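PDB 3A32: probable threonyl-tRNA synthetase 1 from Aeropyrum pernix, which probably catalyses the two-step, ATP-dependent attachment of threonine to tRNA(Thr), while lacking the domain needed to remove mischarged serine. Local coordinates for residues 165-170 and 175-180; 230-235 and 257-262; 61-66 and 311-316. One frame throughout, in Å; residues are numbered along the deposited sequence.

Contact 1 (165-170 and 175-180); sequences AHIIVP and IDVVYD. With ZN (zinc ion), chain G.
Zinc sits at the edge of the His166 imidazole, close to its plane, bound by NE2 at 2.0 Å. The ring's CD2 and CE1 carbons lie 3.1 Å and 2.9 Å from the metal, so zinc sits almost evenly between them. The rings of His115 and His310 stand steeply against this imidazole, and His115 ND1 is hydrogen-bonded to His166 ND1, a second-shell bond that limits the ring's rotation. Cys112, His310 and a water complete the zinc site. The strand carrying His166, 159-170, is the second strand of class II motif 2 in the largely antiparallel catalytic sheet. Because side chains alternate along a strand, His166 faces the zinc while Ile167 and Val169 point to the other side, toward helix 174-191. There Val177 bridges the two with its separate methyls. Its CG1 lies anti to the backbone N (chi1 155°) and reaches Ile167, touching CD1 at 3.7 Å and CG2 at 3.8 Å. The other branch, CG2, meets Val169 CG2 at 3.8 Å, and in both pairs the side chains run alongside each other, pointing opposite ways. Beta-branched residues suit the extended strand; on the helix, Val177 is short enough for its two methyls to reach Ile167 and Val169. Val178, the next helix residue, turns to Ile281 and Phe283 of strand 273-284, extending the same apolar layer over the sheet.

Contact 2 (230-235 and 257-262); sequences EALREA and YGPKLD
Leu232 meets Pro259 and Leu261 and so carries nearly all of the contact between helix 222-243 and the start of strand 260-268, where a helix lies against the catalytic sheet. Its CG is anti to its carbonyl carbon (chi1 -64°), and its fork splits between two targets. CD1 comes up to Pro259 CB at 3.8 Å and lies as close to the backbone of Lys260, 3.8 Å from its N. CD2, the second branch, touches Leu261 at both CB and CD1, each 4.0 Å away. An alanine here would probably open a gap between Pro259 and Leu261 and take away the helix's apolar contact with both. Arg233 turns off to a salt bridge with Glu249, and Ala235, a small residue, lets Val178 approach. On the strand, Lys260 points away from the helix, and its NZ makes a long salt bridge of 3.7 Å with Asp262 OD2. The backbones of Lys260 and Leu261 are hydrogen-bonded to Ser207 and Ile281 within the sheet. No hydrogen bond crosses between residues 230-235 and 257-262, so the fit rests on shape and the burial of hydrocarbon.

Contact 3 (61-66 and 311-316); sequences KFHARR and RALLGS
Arg311 NH1 is held by two groups, donating to His63 NE2 at 2.9 Å and hydrogen-bonding to Tyr68 OH, while Arg311 NH2 bonds to the carbonyl O of Asp163. In class II terms this ties the long helix of motif 1 (48-65), which also faces the second subunit, to the strand of motif 3 (306-316). The donor nitrogen lies in the imidazole plane, at its edge, whereas His63 NE2 is tilted from the guanidinium plane; the N-H...N angle is bent to 139° and the two planes stand 72° apart. His63 ND1 bonds to the carbonyl O of Leu59, one turn back, which fixes the ring and is consistent with a neutral histidine accepting through NE2. Arginine suits this place because its several N-H groups can serve all these acceptors; bends at chi2 (104°) and chi3 fold its chain to bring them there. Beside the polar pair, Leu313 CD1 touches the edge of the Phe62 ring, 4.0 Å from CE2, and one face of that ring carries Arg66 CG. At Leu313 to Gly315 the chain turns a corner, its three backbone N atoms bonded to the Asp163 carboxylate, and Ser316 OG then caps the N of Arg319.

In the fold
All three contacts reach the same mixed, mostly antiparallel sheet. Contacts 1 and 2 have centres about 11 Å apart and share an apolar layer in which Val178 CG1 lies 3.5 Å from Ala235 CB, so helices 174-191 and 222-243 pack together as well as on the sheet. Contact 3, centred about 12 Å from contact 1, joins it through neighbouring strands, with a probable hydrogen bond of 3.0 Å from Arg311 N to Ala165 O. Contacts 2 and 3 do not touch. Contact 1 holds a zinc ligand; the Arg311 side chain is about 8 Å from the zinc and about 6 Å from a sulfate probably picked up in crystallisation, and the Lys260 side chain about 12 Å from the metal.

Contact 1 (165-170 and 175-180)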
ATOM      1  N   ALA A 165       4.782  10.942   9.940  1.00  6.19           N
ATOM      2  CA  ALA A 165       4.116  10.591  11.182  1.00  6.04           C
ATOM      3  C   ALA A 165       3.949  11.841  12.001  1.00  7.25           C
ATOM      4  O   ALA A 165       4.669  12.829  11.792  1.00  8.46           O
ATOM      5  CB  ALA A 165       4.909   9.524  11.940  1.00  5.63           C
ATOM      6  N   HIS A 166       2.968  11.814  12.885  1.00  7.05           N
ATOM      7  CA  HIS A 166       2.731  12.860  13.835  1.00  7.90           C
ATOM      8  C   HIS A 166       2.647  12.285  15.239  1.00  8.24           C
ATOM      9  O   HIS A 166       2.076  11.205  15.463  1.00  8.59           O
ATOM     10  CB  HIS A 166       1.494  13.692  13.429  1.00  9.10           C
ATOM     11  CG  HIS A 166       1.716  14.424  12.146  1.00  9.44           C
ATOM     12  ND1 HIS A 166       1.444  13.863  10.920  1.00  8.73           N
ATOM     13  CD2 HIS A 166       2.327  15.600  11.890  1.00  7.85           C
ATOM     14  CE1 HIS A 166       1.814  14.686   9.962  1.00  5.57           C
ATOM     15  NE2 HIS A 166       2.348  15.752  10.522  1.00  6.46           N
ATOM     16  N   ILE A 167       3.266  12.996  16.175  1.00  8.03           N
ATOM     17  CA  ILE A 167       3.357  12.543  17.538  1.00  7.32           C
ATOM     18  C   ILE A 167       2.885  13.642  18.471  1.00  8.64           C
ATOM     19  O   ILE A 167       3.358  14.784  18.413  1.00  9.55           O
ATOM     20  CB  ILE A 167       4.807  12.143  17.891  1.00  6.93           C
ATOM     21  CG1 ILE A 167       5.353  11.189  16.848  1.00  5.29           C
ATOM     22  CG2 ILE A 167       4.916  11.527  19.343  1.00  2.25           C
ATOM     23  CD1 ILE A 167       6.612  10.470  17.346  1.00  5.80           C
ATOM     24  N   ILE A 168       1.945  13.298  19.334  1.00  9.32           N
ATOM     25  CA  ILE A 168       1.503  14.194  20.410  1.00  8.40           C
ATOM     26  C   ILE A 168       2.006  13.593  21.724  1.00  8.53           C
ATOM     27  O   ILE A 168       1.527  12.539  22.153  1.00  7.67           O
ATOM     28  CB  ILE A 168      -0.037  14.335  20.380  1.00  8.45           C
ATOM     29  CG1 ILE A 168      -0.431  14.901  19.018  1.00  8.15           C
ATOM     30  CG2 ILE A 168      -0.551  15.167  21.576  1.00  7.62           C
ATOM     31  CD1 ILE A 168      -1.908  15.053  18.748  1.00  6.99           C
ATOM     32  N   VAL A 169       3.007  14.237  22.322  1.00  7.82           N
ATOM     33  CA  VAL A 169       3.759  13.618  23.428  1.00  8.79           C
ATOM     34  C   VAL A 169       3.832  14.549  24.659  1.00 10.51           C
ATOM     35  O   VAL A 169       4.215  15.711  24.501  1.00 11.80           O
ATOM     36  CB  VAL A 169       5.212  13.210  23.014  1.00  7.46           C
ATOM     37  CG1 VAL A 169       5.903  14.279  22.269  1.00  5.44           C
ATOM     38  CG2 VAL A 169       5.986  12.854  24.205  1.00  7.53           C
ATOM     39  N   PRO A 170       3.432  14.056  25.868  1.00 11.10           N
ATOM     40  CA  PRO A 170       3.524  14.910  27.070  1.00 11.44           C
ATOM     41  C   PRO A 170       4.957  15.237  27.373  1.00 11.27           C
ATOM     42  O   PRO A 170       5.853  14.483  26.979  1.00 11.75           O
ATOM     43  CB  PRO A 170       2.990  13.997  28.182  1.00 11.69           C
ATOM     44  CG  PRO A 170       2.094  13.035  27.482  1.00 11.61           C
ATOM     45  CD  PRO A 170       2.860  12.736  26.204  1.00 10.68           C
ATOM     46  N   ILE A 175      11.695  13.713  25.405  1.00 13.31           N
ATOM     47  CA  ILE A 175      13.098  13.390  25.113  1.00 12.75           C
ATOM     48  C   ILE A 175      13.232  11.951  24.550  1.00 13.36           C
ATOM     49  O   ILE A 175      13.936  11.711  23.537  1.00 13.26           O
ATOM     50  CB  ILE A 175      14.034  13.630  26.362  1.00 13.14           C
ATOM     51  CG1 ILE A 175      14.113  15.132  26.732  1.00 12.60           C
ATOM     52  CG2 ILE A 175      15.415  12.996  26.150  1.00 11.33           C
ATOM     53  CD1 ILE A 175      14.744  15.443  28.136  1.00 10.20           C
ATOM     54  N   ASP A 176      12.531  11.011  25.176  1.00 12.82           N
ATOM     55  CA  ASP A 176      12.548   9.610  24.747  1.00 13.16           C
ATOM     56  C   ASP A 176      11.966   9.430  23.327  1.00 12.89           C
ATOM     57  O   ASP A 176      12.451   8.601  22.545  1.00 12.64           O
ATOM     58  CB  ASP A 176      11.705   8.762  25.708  1.00 13.76           C
ATOM     59  CG  ASP A 176      12.431   8.405  27.059  1.00 15.75           C
ATOM     60  OD1 ASP A 176      13.636   8.612  27.246  1.00 16.13           O
ATOM     61  OD2 ASP A 176      11.744   7.915  27.967  1.00 19.16           O
ATOM     62  N   VAL A 177      10.888  10.156  23.031  1.00 11.29           N
ATOM     63  CA  VAL A 177      10.261  10.115  21.742  1.00 10.53           C
ATOM     64  C   VAL A 177      11.215  10.607  20.655  1.00  9.87           C
ATOM     65  O   VAL A 177      11.377   9.948  19.613  1.00 10.00           O
ATOM     66  CB  VAL A 177       8.938  10.932  21.761  1.00 11.63           C
ATOM     67  CG1 VAL A 177       8.583  11.420  20.372  1.00 11.57           C
ATOM     68  CG2 VAL A 177       7.772  10.086  22.394  1.00 12.03           C
ATOM     69  N   VAL A 178      11.886  11.738  20.920  1.00  8.94           N
ATOM     70  CA  VAL A 178      12.881  12.290  19.998  1.00  8.20           C
ATOM     71  C   VAL A 178      14.004  11.304  19.728  1.00  9.43           C
ATOM     72  O   VAL A 178      14.413  11.088  18.560  1.00  9.71           O
ATOM     73  CB  VAL A 178      13.437  13.717  20.455  1.00  7.84           C
ATOM     74  CG1 VAL A 178      14.511  14.245  19.455  1.00  5.66           C
ATOM     75  CG2 VAL A 178      12.325  14.707  20.518  1.00  5.36           C
ATOM     76  N   TYR A 179      14.516  10.717  20.815  1.00 10.19           N
ATOM     77  CA  TYR A 179      15.580   9.756  20.740  1.00 10.89           C
ATOM     78  C   TYR A 179      15.135   8.519  19.943  1.00 10.92           C
ATOM     79  O   TYR A 179      15.858   8.058  19.067  1.00 11.36           O
ATOM     80  CB  TYR A 179      16.056   9.380  22.151  1.00 13.06           C
ATOM     81  CG  TYR A 179      17.204   8.407  22.127  1.00 15.31           C
ATOM     82  CD1 TYR A 179      18.525   8.843  21.872  1.00 15.45           C
ATOM     83  CD2 TYR A 179      16.974   7.045  22.324  1.00 16.44           C
ATOM     84  CE1 TYR A 179      19.568   7.922  21.811  1.00 16.41           C
ATOM     85  CE2 TYR A 179      18.005   6.134  22.292  1.00 16.42           C
ATOM     86  CZ  TYR A 179      19.275   6.571  22.044  1.00 16.80           C
ATOM     87  OH  TYR A 179      20.251   5.615  21.998  1.00 21.85           O
ATOM     88  N   ASP A 180      13.949   7.995  20.251  1.00  9.91           N
ATOM     89  CA  ASP A 180      13.405   6.832  19.595  1.00  9.06           C
ATOM     90  C   ASP A 180      13.252   7.005  18.093  1.00  8.90           C
ATOM     91  O   ASP A 180      13.460   6.031  17.341  1.00  8.67           O
ATOM     92  CB  ASP A 180      12.044   6.465  20.190  1.00  9.16           C
ATOM     93  CG  ASP A 180      12.163   5.828  21.626  1.00 12.28           C
ATOM     94  OD1 ASP A 180      13.276   5.528  22.093  1.00  9.28           O
ATOM     95  OD2 ASP A 180      11.115   5.622  22.273  1.00 15.79           O
TER
HETATM   96 ZN    ZN G 708       3.184  17.147   9.384  1.00 11.72          ZN
HETATM   97  O   HOH W   1       4.603  16.054   8.444  1.00 15.13           O

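Contact 2 (230-235 and 257-262)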
ATOM      1  N   GLU A 230      15.380  22.197  24.446  1.00 14.39           N
ATOM      2  CA  GLU A 230      16.001  21.372  25.438  1.00 16.99           C
ATOM      3  C   GLU A 230      15.640  19.884  25.270  1.00 16.04           C
ATOM      4  O   GLU A 230      16.480  19.031  25.515  1.00 17.23           O
ATOM      5  CB  GLU A 230      15.723  21.941  26.828  1.00 17.76           C
ATOM      6  CG  GLU A 230      14.847  21.177  27.652  1.00 26.69           C
ATOM      7  CD  GLU A 230      15.615  20.581  28.795  1.00 39.23           C
ATOM      8  OE1 GLU A 230      15.099  20.657  29.948  1.00 40.26           O
ATOM      9  OE2 GLU A 230      16.753  20.080  28.525  1.00 43.61           O
ATOM     10  N   ALA A 231      14.451  19.549  24.774  1.00 14.42           N
ATOM     11  CA  ALA A 231      14.221  18.109  24.424  1.00 14.06           C
ATOM     12  C   ALA A 231      15.206  17.601  23.336  1.00 13.23           C
ATOM     13  O   ALA A 231      15.771  16.499  23.449  1.00 12.99           O
ATOM     14  CB  ALA A 231      12.765  17.844  24.044  1.00 12.55           C
ATOM     15  N   LEU A 232      15.456  18.444  22.327  1.00 12.52           N
ATOM     16  CA  LEU A 232      16.370  18.124  21.219  1.00 11.51           C
ATOM     17  C   LEU A 232      17.816  18.046  21.624  1.00 11.83           C
ATOM     18  O   LEU A 232      18.588  17.287  21.029  1.00 12.25           O
ATOM     19  CB  LEU A 232      16.215  19.151  20.082  1.00 10.72           C
ATOM     20  CG  LEU A 232      14.866  19.194  19.377  1.00 10.35           C
ATOM     21  CD1 LEU A 232      14.751  20.440  18.460  1.00 11.45           C
ATOM     22  CD2 LEU A 232      14.602  17.886  18.570  1.00  8.76           C
ATOM     23  N   ARG A 233      18.206  18.860  22.609  1.00 11.57           N
ATOM     24  CA  ARG A 233      19.574  18.867  23.096  1.00 12.21           C
ATOM     25  C   ARG A 233      19.884  17.618  23.896  1.00 12.27           C
ATOM     26  O   ARG A 233      20.913  16.987  23.665  1.00 12.94           O
ATOM     27  CB  ARG A 233      19.877  20.130  23.921  1.00 12.20           C
ATOM     28  CG  ARG A 233      20.034  21.358  23.081  1.00 14.57           C
ATOM     29  CD  ARG A 233      20.404  22.549  23.928  1.00 18.49           C
ATOM     30  NE  ARG A 233      20.478  23.735  23.102  1.00 18.35           N
ATOM     31  CZ  ARG A 233      19.742  24.818  23.299  1.00 21.54           C
ATOM     32  NH1 ARG A 233      18.893  24.873  24.322  1.00 23.34           N
ATOM     33  NH2 ARG A 233      19.878  25.862  22.502  1.00 19.00           N
ATOM     34  N   GLU A 234      18.996  17.245  24.813  1.00 13.02           N
ATOM     35  CA  GLU A 234      19.172  16.015  25.583  1.00 14.12           C
ATOM     36  C   GLU A 234      19.168  14.775  24.715  1.00 13.33           C
ATOM     37  O   GLU A 234      20.007  13.912  24.883  1.00 13.12           O
ATOM     38  CB  GLU A 234      18.094  15.874  26.658  1.00 14.80           C
ATOM     39  CG  GLU A 234      18.202  16.903  27.749  1.00 22.42           C
ATOM     40  CD  GLU A 234      19.448  16.687  28.701  1.00 28.64           C
ATOM     41  OE1 GLU A 234      20.263  15.724  28.495  1.00 26.41           O
ATOM     42  OE2 GLU A 234      19.576  17.509  29.652  1.00 29.61           O
ATOM     43  N   ALA A 235      18.209  14.698  23.794  1.00 13.29           N
ATOM     44  CA  ALA A 235      18.121  13.569  22.869  1.00 13.01           C
ATOM     45  C   ALA A 235      19.399  13.438  22.027  1.00 12.43           C
ATOM     46  O   ALA A 235      19.984  12.348  21.958  1.00 11.86           O
ATOM     47  CB  ALA A 235      16.844  13.651  21.971  1.00 11.16           C
ATOM     48  N   TYR A 257       7.422  28.183  13.494  1.00 10.65           N
ATOM     49  CA  TYR A 257       6.518  27.427  14.405  1.00  9.92           C
ATOM     50  C   TYR A 257       7.187  26.377  15.263  1.00  9.90           C
ATOM     51  O   TYR A 257       6.475  25.629  15.943  1.00 11.54           O
ATOM     52  CB  TYR A 257       5.363  26.722  13.648  1.00 10.02           C
ATOM     53  CG  TYR A 257       5.862  25.916  12.470  1.00 10.58           C
ATOM     54  CD1 TYR A 257       6.181  24.563  12.584  1.00 10.53           C
ATOM     55  CD2 TYR A 257       6.069  26.542  11.232  1.00 12.84           C
ATOM     56  CE1 TYR A 257       6.669  23.846  11.464  1.00 10.20           C
ATOM     57  CE2 TYR A 257       6.552  25.849  10.127  1.00 11.82           C
ATOM     58  CZ  TYR A 257       6.830  24.501  10.243  1.00 11.93           C
ATOM     59  OH  TYR A 257       7.314  23.869   9.113  1.00 11.93           O
ATOM     60  N   GLY A 258       8.517  26.259  15.231  1.00  9.14           N
ATOM     61  CA  GLY A 258       9.156  25.410  16.207  1.00  8.84           C
ATOM     62  C   GLY A 258      10.509  24.942  15.735  1.00  8.49           C
ATOM     63  O   GLY A 258      10.800  25.022  14.557  1.00  9.05           O
ATOM     64  N   PRO A 259      11.355  24.481  16.674  1.00  8.18           N
ATOM     65  CA  PRO A 259      12.718  24.017  16.373  1.00  7.67           C
ATOM     66  C   PRO A 259      12.683  22.614  15.750  1.00  8.50           C
ATOM     67  O   PRO A 259      11.602  21.970  15.744  1.00  9.01           O
ATOM     68  CB  PRO A 259      13.383  23.957  17.739  1.00  6.55           C
ATOM     69  CG  PRO A 259      12.236  23.716  18.711  1.00  7.28           C
ATOM     70  CD  PRO A 259      11.005  24.345  18.107  1.00  6.99           C
ATOM     71  N   LYS A 260      13.832  22.147  15.242  1.00  7.87           N
ATOM     72  CA  LYS A 260      13.904  20.854  14.554  1.00  8.60           C
ATOM     73  C   LYS A 260      15.270  20.210  14.610  1.00  8.46           C
ATOM     74  O   LYS A 260      16.257  20.840  14.950  1.00  8.50           O
ATOM     75  CB  LYS A 260      13.506  20.998  13.072  1.00  8.60           C
ATOM     76  CG  LYS A 260      14.238  22.141  12.360  1.00 10.62           C
ATOM     77  CD  LYS A 260      14.154  22.022  10.823  1.00 10.96           C
ATOM     78  CE  LYS A 260      14.832  23.245  10.178  1.00 12.95           C
ATOM     79  NZ  LYS A 260      14.975  23.029   8.705  1.00 19.20           N
ATOM     80  N   LEU A 261      15.299  18.943  14.220  1.00  9.19           N
ATOM     81  CA  LEU A 261      16.503  18.164  14.056  1.00  9.42           C
ATOM     82  C   LEU A 261      16.446  17.503  12.669  1.00  9.84           C
ATOM     83  O   LEU A 261      15.418  16.889  12.287  1.00  9.75           O
ATOM     84  CB  LEU A 261      16.481  17.114  15.150  1.00  9.85           C
ATOM     85  CG  LEU A 261      17.509  16.033  15.345  1.00 12.17           C
ATOM     86  CD1 LEU A 261      17.320  15.520  16.758  1.00 11.08           C
ATOM     87  CD2 LEU A 261      17.360  14.890  14.293  1.00 14.78           C
ATOM     88  N   ASP A 262      17.549  17.576  11.928  1.00  8.94           N
ATOM     89  CA  ASP A 262      17.630  16.952  10.602  1.00  8.34           C
ATOM     90  C   ASP A 262      18.625  15.830  10.642  1.00  8.33           C
ATOM     91  O   ASP A 262      19.648  15.933  11.308  1.00  7.25           O
ATOM     92  CB  ASP A 262      18.062  17.963   9.566  1.00  8.02           C
ATOM     93  CG  ASP A 262      16.965  18.968   9.282  1.00 11.46           C
ATOM     94  OD1 ASP A 262      15.821  18.497   9.018  1.00 11.83           O
ATOM     95  OD2 ASP A 262      17.237  20.198   9.372  1.00 12.68           O
TER

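Contact 3 (61-66 and 311-316)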
ATOM      1  N   LYS A  61       4.345  -1.717   8.536  1.00  4.91           N
ATOM      2  CA  LYS A  61       4.564  -2.737   9.572  1.00  5.46           C
ATOM      3  C   LYS A  61       5.654  -2.387  10.568  1.00  6.01           C
ATOM      4  O   LYS A  61       5.476  -2.649  11.776  1.00  6.67           O
ATOM      5  CB  LYS A  61       4.818  -4.126   8.945  1.00  5.38           C
ATOM      6  CG  LYS A  61       3.602  -4.648   8.141  1.00  5.15           C
ATOM      7  CD  LYS A  61       3.889  -5.908   7.331  1.00  4.28           C
ATOM      8  CE  LYS A  61       2.598  -6.359   6.679  1.00  3.04           C
ATOM      9  NZ  LYS A  61       2.753  -7.586   5.836  1.00  5.48           N
ATOM     10  N   PHE A  62       6.768  -1.811  10.083  1.00  5.91           N
ATOM     11  CA  PHE A  62       7.826  -1.286  10.975  1.00  5.89           C
ATOM     12  C   PHE A  62       7.264  -0.280  11.985  1.00  6.63           C
ATOM     13  O   PHE A  62       7.519  -0.380  13.191  1.00  6.00           O
ATOM     14  CB  PHE A  62       8.988  -0.652  10.207  1.00  5.21           C
ATOM     15  CG  PHE A  62      10.015   0.035  11.117  1.00  6.76           C
ATOM     16  CD1 PHE A  62      10.790  -0.717  12.026  1.00  7.44           C
ATOM     17  CD2 PHE A  62      10.202   1.418  11.065  1.00  6.14           C
ATOM     18  CE1 PHE A  62      11.720  -0.082  12.884  1.00  8.15           C
ATOM     19  CE2 PHE A  62      11.110   2.068  11.910  1.00  9.41           C
ATOM     20  CZ  PHE A  62      11.893   1.308  12.817  1.00  9.05           C
ATOM     21  N   HIS A  63       6.451   0.661  11.485  1.00  6.08           N
ATOM     22  CA  HIS A  63       5.829   1.633  12.350  1.00  6.08           C
ATOM     23  C   HIS A  63       4.797   1.072  13.277  1.00  5.80           C
ATOM     24  O   HIS A  63       4.778   1.424  14.458  1.00  6.48           O
ATOM     25  CB  HIS A  63       5.334   2.813  11.537  1.00  5.04           C
ATOM     26  CG  HIS A  63       6.462   3.690  11.079  1.00  5.83           C
ATOM     27  ND1 HIS A  63       7.220   3.413   9.959  1.00  4.54           N
ATOM     28  CD2 HIS A  63       6.991   4.807  11.625  1.00  3.41           C
ATOM     29  CE1 HIS A  63       8.115   4.369   9.791  1.00  3.70           C
ATOM     30  NE2 HIS A  63       8.037   5.197  10.819  1.00  3.47           N
ATOM     31  N   ALA A  64       3.966   0.165  12.789  1.00  5.54           N
ATOM     32  CA  ALA A  64       3.008  -0.501  13.684  1.00  5.93           C
ATOM     33  C   ALA A  64       3.691  -1.273  14.875  1.00  6.64           C
ATOM     34  O   ALA A  64       3.215  -1.223  16.017  1.00  8.67           O
ATOM     35  CB  ALA A  64       2.073  -1.356  12.903  1.00  3.32           C
ATOM     36  N   ARG A  65       4.833  -1.912  14.627  1.00  6.72           N
ATOM     37  CA  ARG A  65       5.596  -2.627  15.649  1.00  6.85           C
ATOM     38  C   ARG A  65       6.308  -1.737  16.694  1.00  7.69           C
ATOM     39  O   ARG A  65       6.625  -2.196  17.794  1.00  8.08           O
ATOM     40  CB  ARG A  65       6.641  -3.493  14.936  1.00  5.91           C
ATOM     41  CG  ARG A  65       5.977  -4.699  14.307  1.00  9.63           C
ATOM     42  CD  ARG A  65       6.720  -5.292  13.161  1.00 17.80           C
ATOM     43  NE  ARG A  65       8.062  -5.770  13.508  1.00 24.32           N
ATOM     44  CZ  ARG A  65       8.336  -6.911  14.149  1.00 27.75           C
ATOM     45  NH1 ARG A  65       7.348  -7.718  14.550  1.00 27.65           N
ATOM     46  NH2 ARG A  65       9.618  -7.237  14.377  1.00 28.77           N
ATOM     47  N   ARG A  66       6.589  -0.496  16.305  1.00  6.20           N
ATOM     48  CA  ARG A  66       7.159   0.536  17.118  1.00  6.12           C
ATOM     49  C   ARG A  66       6.089   1.395  17.829  1.00  6.33           C
ATOM     50  O   ARG A  66       6.436   2.344  18.489  1.00  6.75           O
ATOM     51  CB  ARG A  66       8.032   1.464  16.221  1.00  5.67           C
ATOM     52  CG  ARG A  66       9.230   0.782  15.478  1.00  6.24           C
ATOM     53  CD  ARG A  66      10.357   0.303  16.403  1.00  5.79           C
ATOM     54  NE  ARG A  66      10.833   1.450  17.162  1.00 12.23           N
ATOM     55  CZ  ARG A  66      11.959   1.519  17.897  1.00 13.65           C
ATOM     56  NH1 ARG A  66      12.788   0.478  17.989  1.00 11.17           N
ATOM     57  NH2 ARG A  66      12.253   2.664  18.529  1.00 12.77           N
ATOM     58  N   ARG A 311       7.370  14.206  11.898  1.00  6.20           N
ATOM     59  CA  ARG A 311       8.653  13.523  11.692  1.00  5.76           C
ATOM     60  C   ARG A 311       8.630  12.625  10.471  1.00  5.56           C
ATOM     61  O   ARG A 311       7.627  12.000  10.204  1.00  6.68           O
ATOM     62  CB  ARG A 311       9.069  12.737  12.946  1.00  6.46           C
ATOM     63  CG  ARG A 311       8.051  11.739  13.535  1.00  5.11           C
ATOM     64  CD  ARG A 311       8.386  10.266  13.215  1.00  5.67           C
ATOM     65  NE  ARG A 311       8.133   9.831  11.832  1.00  6.07           N
ATOM     66  CZ  ARG A 311       8.374   8.593  11.380  1.00  5.98           C
ATOM     67  NH1 ARG A 311       8.860   7.649  12.199  1.00  9.49           N
ATOM     68  NH2 ARG A 311       8.116   8.286  10.111  1.00  5.57           N
ATOM     69  N   ALA A 312       9.720  12.566   9.710  1.00  5.45           N
ATOM     70  CA  ALA A 312       9.895  11.504   8.721  1.00  4.49           C
ATOM     71  C   ALA A 312      11.287  10.949   8.941  1.00  4.80           C
ATOM     72  O   ALA A 312      12.129  11.674   9.424  1.00  7.09           O
ATOM     73  CB  ALA A 312       9.731  12.052   7.293  1.00  3.20           C
ATOM     74  N   LEU A 313      11.553   9.710   8.534  1.00  4.81           N
ATOM     75  CA  LEU A 313      12.897   9.125   8.593  1.00  5.31           C
ATOM     76  C   LEU A 313      13.622   9.319   7.286  1.00  6.73           C
ATOM     77  O   LEU A 313      14.751   9.732   7.294  1.00  8.16           O
ATOM     78  CB  LEU A 313      12.879   7.629   8.967  1.00  4.19           C
ATOM     79  CG  LEU A 313      11.985   7.175  10.147  1.00  5.17           C
ATOM     80  CD1 LEU A 313      12.097   5.667  10.342  1.00  5.19           C
ATOM     81  CD2 LEU A 313      12.290   7.884  11.482  1.00  3.47           C
ATOM     82  N   LEU A 314      12.973   8.999   6.166  1.00  8.55           N
ATOM     83  CA  LEU A 314      13.535   9.133   4.824  1.00  8.29           C
ATOM     84  C   LEU A 314      13.213  10.521   4.288  1.00  8.84           C
ATOM     85  O   LEU A 314      14.072  11.167   3.710  1.00  7.79           O
ATOM     86  CB  LEU A 314      12.925   8.067   3.894  1.00  8.33           C
ATOM     87  CG  LEU A 314      12.958   6.596   4.347  1.00  9.91           C
ATOM     88  CD1 LEU A 314      12.345   5.607   3.298  1.00  5.60           C
ATOM     89  CD2 LEU A 314      14.382   6.198   4.733  1.00  4.89           C
ATOM     90  N   GLY A 315      11.962  10.973   4.484  1.00  9.23           N
ATOM     91  CA  GLY A 315      11.523  12.276   3.946  1.00  9.73           C
ATOM     92  C   GLY A 315      10.665  12.044   2.725  1.00 10.04           C
ATOM     93  O   GLY A 315       9.729  11.276   2.791  1.00 11.32           O
ATOM     94  N   SER A 316      10.991  12.666   1.593  1.00  8.84           N
ATOM     95  CA  SER A 316      10.411  12.249   0.338  1.00  8.00           C
ATOM     96  C   SER A 316      11.049  10.912  -0.036  1.00  7.96           C
ATOM     97  O   SER A 316      12.266  10.791  -0.105  1.00  6.30           O
ATOM     98  CB  SER A 316      10.665  13.290  -0.731  1.00  7.94           C
ATOM     99  OG  SER A 316      10.368  12.790  -2.027  1.00  8.93           O
TER